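Local coordinates for dimeric protein of unknown function and ferredoxin-like fold (Bacteroides fragilis, PDB 3FMB) that is of unknown function but forms a dimer of ferredoxin-like subunits belonging to the stress-responsive A/B barrel (Dabb) family, at residues K22-F27 against A77-F82; N43-A48 against K102-T107. All coordinates share one frame; numbering follows the deposited sequence. Where two conformers were deposited one is given.

Contact 1: residues K22-F27 against A77-F82. With SO4 (sulfate ion), chain C.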
loop_
_atom_site.group_PDB
_atom_site.type_symbol
_atom_site.label_atom_id
_atom_site.label_comp_id
_atom_site.label_asym_id
_atom_site.label_seq_id
_atom_site.Cartn_x
_atom_site.Cartn_y
_atom_site.Cartn_z
ATOM N N LYS A 22 2.468 0.425 -10.497
ATOM C CA LYS A 22 2.024 1.014 -9.250
ATOM C C LYS A 22 3.119 0.886 -8.199
ATOM O O LYS A 22 3.663 -0.198 -7.980
ATOM C CB LYS A 22 0.726 0.370 -8.755
ATOM C CG LYS A 22 -0.431 0.543 -9.765
ATOM C CD LYS A 22 -1.792 0.372 -9.137
ATOM C CE LYS A 22 -2.916 0.419 -10.154
ATOM N NZ LYS A 22 -4.237 0.346 -9.447
ATOM N N HIS A 23 3.436 2.007 -7.564
ATOM C CA HIS A 23 4.460 2.103 -6.531
ATOM C C HIS A 23 3.696 2.450 -5.239
ATOM O O HIS A 23 3.127 3.564 -5.103
ATOM C CB HIS A 23 5.463 3.225 -6.891
ATOM C CG HIS A 23 6.424 3.601 -5.790
ATOM N ND1 HIS A 23 7.345 2.727 -5.267
ATOM C CD2 HIS A 23 6.598 4.768 -5.123
ATOM C CE1 HIS A 23 8.057 3.346 -4.333
ATOM N NE2 HIS A 23 7.599 4.579 -4.202
ATOM N N ILE A 24 3.599 1.483 -4.336
ATOM C CA ILE A 24 2.823 1.665 -3.109
ATOM C C ILE A 24 3.764 1.542 -1.930
ATOM O O ILE A 24 4.501 0.547 -1.800
ATOM C CB ILE A 24 1.687 0.626 -2.967
ATOM C CG1 ILE A 24 0.741 0.724 -4.181
ATOM C CG2 ILE A 24 0.956 0.808 -1.587
ATOM C CD1 ILE A 24 -0.603 -0.024 -3.963
ATOM N N VAL A 25 3.718 2.537 -1.052
ATOM C CA VAL A 25 4.610 2.552 0.140
ATOM C C VAL A 25 3.755 2.886 1.367
ATOM O O VAL A 25 2.950 3.818 1.335
ATOM C CB VAL A 25 5.807 3.592 0.038
ATOM C CG1 VAL A 25 6.814 3.393 1.221
ATOM C CG2 VAL A 25 6.491 3.544 -1.347
ATOM N N LEU A 26 3.909 2.083 2.415
ATOM C CA LEU A 26 3.300 2.397 3.710
ATOM C C LEU A 26 4.426 2.667 4.723
ATOM O O LEU A 26 5.504 2.020 4.669
ATOM C CB LEU A 26 2.444 1.234 4.188
ATOM C CG LEU A 26 1.260 0.799 3.318
ATOM C CD1 LEU A 26 0.471 -0.380 3.990
ATOM C CD2 LEU A 26 0.350 1.923 2.884
ATOM N N PHE A 27 4.179 3.651 5.586
ATOM C CA PHE A 27 5.078 4.023 6.656
ATOM C C PHE A 27 4.411 3.915 8.045
ATOM O O PHE A 27 3.235 4.279 8.245
ATOM C CB PHE A 27 5.552 5.471 6.488
ATOM C CG PHE A 27 6.309 5.723 5.238
ATOM C CD1 PHE A 27 7.676 5.514 5.188
ATOM C CD2 PHE A 27 5.647 6.190 4.105
ATOM C CE1 PHE A 27 8.396 5.749 4.001
ATOM C CE2 PHE A 27 6.361 6.440 2.931
ATOM C CZ PHE A 27 7.709 6.238 2.890
ATOM N N ALA A 77 0.144 6.175 3.918
ATOM C CA ALA A 77 0.175 5.420 2.675
ATOM C C ALA A 77 0.550 6.389 1.552
ATOM O O ALA A 77 0.022 7.509 1.495
ATOM C CB ALA A 77 -1.190 4.806 2.367
ATOM N N LEU A 78 1.444 5.945 0.667
ATOM C CA LEU A 78 1.726 6.631 -0.580
ATOM C C LEU A 78 1.309 5.698 -1.714
ATOM O O LEU A 78 1.733 4.532 -1.784
ATOM C CB LEU A 78 3.212 6.938 -0.657
ATOM C CG LEU A 78 3.660 7.804 -1.851
ATOM C CD1 LEU A 78 4.836 8.700 -1.357
ATOM C CD2 LEU A 78 4.061 6.875 -3.046
ATOM N N TYR A 79 0.430 6.191 -2.555
ATOM C CA TYR A 79 -0.062 5.453 -3.686
ATOM C C TYR A 79 0.306 6.244 -4.926
ATOM O O TYR A 79 -0.024 7.417 -5.026
ATOM C CB TYR A 79 -1.575 5.275 -3.569
ATOM C CG TYR A 79 -2.199 4.669 -4.807
ATOM C CD1 TYR A 79 -2.203 3.279 -5.001
ATOM C CD2 TYR A 79 -2.723 5.479 -5.819
ATOM C CE1 TYR A 79 -2.748 2.716 -6.165
ATOM C CE2 TYR A 79 -3.265 4.909 -6.987
ATOM C CZ TYR A 79 -3.266 3.529 -7.146
ATOM O OH TYR A 79 -3.814 2.975 -8.275
ATOM N N SER A 80 0.948 5.589 -5.883
ATOM C CA SER A 80 1.428 6.290 -7.051
ATOM C C SER A 80 1.527 5.382 -8.268
ATOM O O SER A 80 1.574 4.150 -8.145
ATOM C CB SER A 80 2.782 6.928 -6.721
ATOM O OG SER A 80 3.745 5.942 -6.475
ATOM N N GLU A 81 1.537 6.012 -9.442
ATOM C CA GLU A 81 1.615 5.343 -10.732
ATOM C C GLU A 81 2.712 5.976 -11.591
ATOM O O GLU A 81 2.858 7.201 -11.637
ATOM C CB GLU A 81 0.267 5.404 -11.477
ATOM C CG GLU A 81 -0.846 4.602 -10.750
ATOM C CD GLU A 81 -2.228 4.768 -11.332
ATOM O OE1 GLU A 81 -2.367 5.372 -12.411
ATOM O OE2 GLU A 81 -3.183 4.278 -10.710
ATOM N N PHE A 82 3.461 5.111 -12.287
ATOM C CA PHE A 82 4.552 5.499 -13.203
ATOM C C PHE A 82 4.503 4.583 -14.427
ATOM O O PHE A 82 3.864 3.532 -14.403
ATOM C CB PHE A 82 5.929 5.360 -12.528
ATOM C CG PHE A 82 6.100 6.219 -11.300
ATOM C CD1 PHE A 82 5.707 5.759 -10.042
ATOM C CD2 PHE A 82 6.687 7.479 -11.403
ATOM C CE1 PHE A 82 5.886 6.583 -8.896
ATOM C CE2 PHE A 82 6.846 8.290 -10.317
ATOM C CZ PHE A 82 6.463 7.857 -9.049
HETATM S S SO4 C . 9.783 5.852 -1.775
HETATM O O1 SO4 C . 8.508 6.479 -2.354
HETATM O O2 SO4 C . 10.941 6.742 -1.806
HETATM O O3 SO4 C . 10.199 4.590 -2.435
HETATM O O4 SO4 C . 9.627 5.566 -0.327
#

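Contact 2: residues N43-A48 against K102-T107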
loop_
_atom_site.group_PDB
_atom_site.type_symbol
_atom_site.label_atom_id
_atom_site.label_comp_id
_atom_site.label_asym_id
_atom_site.label_seq_id
_atom_site.Cartn_x
_atom_site.Cartn_y
_atom_site.Cartn_z
ATOM N N ASN A 43 1.100 15.426 8.223
ATOM C CA ASN A 43 0.588 16.539 7.421
ATOM C C ASN A 43 1.688 17.132 6.529
ATOM O O ASN A 43 1.491 17.328 5.321
ATOM C CB ASN A 43 -0.048 17.621 8.316
ATOM C CG ASN A 43 -1.417 17.221 8.882
ATOM O OD1 ASN A 43 -2.105 16.391 8.329
ATOM N ND2 ASN A 43 -1.813 17.858 9.982
ATOM N N SER A 44 2.856 17.392 7.094
ATOM C CA SER A 44 3.934 17.996 6.319
ATOM C C SER A 44 4.365 17.112 5.134
ATOM O O SER A 44 4.558 17.613 4.021
ATOM C CB SER A 44 5.139 18.321 7.203
ATOM O OG SER A 44 4.811 19.374 8.065
ATOM N N PHE A 45 4.496 15.809 5.392
ATOM C CA PHE A 45 4.845 14.804 4.377
ATOM C C PHE A 45 3.793 14.745 3.282
ATOM O O PHE A 45 4.128 14.805 2.129
ATOM C CB PHE A 45 4.979 13.435 5.017
ATOM C CG PHE A 45 5.356 12.349 4.047
ATOM C CD1 PHE A 45 6.647 12.303 3.510
ATOM C CD2 PHE A 45 4.437 11.400 3.637
ATOM C CE1 PHE A 45 7.011 11.300 2.622
ATOM C CE2 PHE A 45 4.823 10.382 2.729
ATOM C CZ PHE A 45 6.117 10.371 2.241
ATOM N N LYS A 46 2.521 14.669 3.665
ATOM C CA LYS A 46 1.415 14.639 2.684
ATOM C C LYS A 46 1.483 15.852 1.757
ATOM O O LYS A 46 1.409 15.691 0.537
ATOM C CB LYS A 46 0.059 14.610 3.379
ATOM C CG LYS A 46 -1.173 14.772 2.469
ATOM C CD LYS A 46 -2.430 14.438 3.267
ATOM C CE LYS A 46 -3.681 14.791 2.547
ATOM N NZ LYS A 46 -3.787 13.913 1.448
ATOM N N GLU A 47 1.618 17.043 2.340
ATOM C CA GLU A 47 1.723 18.285 1.568
ATOM C C GLU A 47 2.917 18.277 0.614
ATOM O O GLU A 47 2.793 18.715 -0.528
ATOM C CB GLU A 47 1.836 19.493 2.505
ATOM C CG GLU A 47 1.770 20.847 1.812
ATOM C CD GLU A 47 2.173 21.998 2.732
ATOM O OE1 GLU A 47 1.371 22.943 2.882
ATOM O OE2 GLU A 47 3.292 21.959 3.308
ATOM N N ALA A 48 4.063 17.796 1.097
ATOM C CA ALA A 48 5.312 17.803 0.321
ATOM C C ALA A 48 5.236 16.833 -0.858
ATOM O O ALA A 48 5.644 17.184 -1.972
ATOM C CB ALA A 48 6.523 17.477 1.232
ATOM N N LYS A 102 12.772 13.210 3.725
ATOM C CA LYS A 102 13.499 13.605 4.940
ATOM C C LYS A 102 12.580 14.086 6.043
ATOM O O LYS A 102 12.938 14.014 7.232
ATOM C CB LYS A 102 14.573 14.673 4.654
ATOM C CG LYS A 102 15.830 14.063 4.156
ATOM C CD LYS A 102 16.943 15.078 3.949
ATOM C CE LYS A 102 18.090 14.459 3.088
ATOM N NZ LYS A 102 18.982 15.493 2.465
ATOM N N ILE A 103 11.397 14.568 5.671
ATOM C CA ILE A 103 10.382 14.987 6.669
ATOM C C ILE A 103 10.117 13.841 7.694
ATOM O O ILE A 103 9.889 14.095 8.882
ATOM C CB ILE A 103 9.099 15.478 5.987
ATOM C CG1 ILE A 103 9.341 16.793 5.223
ATOM C CG2 ILE A 103 7.920 15.717 7.004
ATOM C CD1 ILE A 103 8.215 17.118 4.267
ATOM N N LEU A 104 10.160 12.600 7.204
ATOM C CA LEU A 104 9.928 11.414 8.013
ATOM C C LEU A 104 11.148 10.878 8.761
ATOM O O LEU A 104 11.003 10.007 9.640
ATOM C CB LEU A 104 9.375 10.300 7.130
ATOM C CG LEU A 104 8.097 10.542 6.324
ATOM C CD1 LEU A 104 7.675 9.260 5.540
ATOM C CD2 LEU A 104 6.961 11.071 7.212
ATOM N N ALA A 105 12.350 11.385 8.451
ATOM C CA ALA A 105 13.566 10.712 8.892
ATOM C C ALA A 105 13.671 10.573 10.411
ATOM O O ALA A 105 14.077 9.525 10.934
ATOM C CB ALA A 105 14.825 11.437 8.341
ATOM N N GLU A 106 13.354 11.633 11.127
ATOM C CA GLU A 106 13.520 11.623 12.574
ATOM C C GLU A 106 12.550 10.692 13.299
ATOM O O GLU A 106 12.865 10.229 14.399
ATOM C CB GLU A 106 13.362 13.034 13.153
ATOM C CG GLU A 106 14.622 13.815 13.188
ATOM C CD GLU A 106 15.696 13.172 14.086
ATOM O OE1 GLU A 106 15.503 13.068 15.332
ATOM O OE2 GLU A 106 16.722 12.761 13.505
ATOM N N THR A 107 11.372 10.470 12.716
ATOM C CA THR A 107 10.295 9.732 13.402
ATOM C C THR A 107 9.952 8.354 12.839
ATOM O O THR A 107 9.259 7.578 13.498
ATOM C CB THR A 107 9.022 10.584 13.509
ATOM O OG1 THR A 107 8.563 10.954 12.206
ATOM C CG2 THR A 107 9.282 11.863 14.344
#

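Contact 1: residues K22-F27 against A77-F82
Lys22 to Leu26 pair antiparallel with Ala77 to Glu81; of the five pairs, His23–Ser80 and Val25–Leu78 are hydrogen-bonded. In the Val25–Leu78 pair both links are nearly straight: Val25 N to Leu78 O, and Leu78 N to Val25 O at 2.7 Å with an N-H...O angle of 172°. The His23–Ser80 pair is less even. His23 N donates to Ser80 O at 2.9 Å, while the return bond from Ser80 N is weak. Ser80 OG adds a second bond: with chi1 at 65° the hydroxyl sits between backbone N and carbonyl carbon and turns across the strand to donate to His23 O at 2.8 Å. His23 O therefore receives the hydroxyl and, weakly, Ser80 N.

Polar side chains meet at the Lys22 end. The extended lysine runs obliquely past the Tyr79 ring, and its NZ donates to Tyr79 OH at 2.9 Å; the phenol in turn gives a weak bond to Glu81 OE2. The ammonium also forms a salt bridge with Glu63 of the second subunit. On the other face, the His23 imidazole meets Ser80 OG at its edge; its ND1 bonds Asp115, and NE2 points straight at sulfate O1, 2.8 Å away. Arg111 NH2 also hydrogen-bonds this sulfate, which probably comes from the crystallisation liquor.

Apolar contacts fill the rest. Ile24 CD1 lies at the edge of the Tyr79 ring, 3.8 Å from Tyr79 CD1, and Leu26 CD2 presses tightly on Ala77 CB. Tyr79 stacks on Tyr79 of the second subunit, and Ile24 packs against Ile24 of that subunit. These are central strands of the four-stranded antiparallel sheet of a ferredoxin-like fold, whose Lys22, Ile24 and Tyr79 face meets the second sheet across the dimer, consistent with the Dabb barrel.

Contact 2: residues N43-A48 against K102-T107
In the helical layer over the sheet of this ferredoxin-like fold, Ser44, Phe45 and Ala48 of helix 35-50 meet Ile103 and Leu104 of the loop between helix 95-102 and strand 108-117. The side-chain contacts are carbon to carbon. Phe45 and Leu104 form the buried part, their side chains crossing at about a right angle. With CG anti to the backbone N (chi1 -179°), the Phe45 ring swings out from the helix and offers one face to the leucine. Leu104 CD1 makes a CH-pi contact there, 3.7 Å from the ring centroid and 15° off the ring normal, while Leu104 CG lies 3.6 Å from Phe45 CD1 and Leu104 CD2 settles against Phe45 CB and CG. Both residues also touch Ile76 of strand 76-82, so the pair wedges between helix and sheet.

Ile103 packs along the helix surface nearer the solvent. Its CG2 branch lies against Ser44 CB at 3.8 Å and close to Phe45 N; the Ser44 hydroxyl turns back to Val40 O within its own helix. The longer branch reaches one turn further on, where Ile103 CD1 meets Ala48 CB snugly at 3.5 Å.

From the N terminus, strand 21-29 supplies the first half of contact 1 and helix 35-50 the first half of contact 2. The chain then passes through strand 61-66 to strand 76-82, where contact 1 closes a loop of 49 residues. Helices 85-93 and 95-102 follow, and contact 2 closes its own loop of 53 residues just before strand 108-117. The two closures therefore cross rather than nest. Contact 1 joins neighbouring strands within the sheet; contact 2 ties helix 35-50 to the loop that leads from helix 95-102 into strand 108-117. Their centres lie about 15 Å apart, yet they touch: Phe27 packs on Leu104 and Phe45, and Leu78 on Phe45.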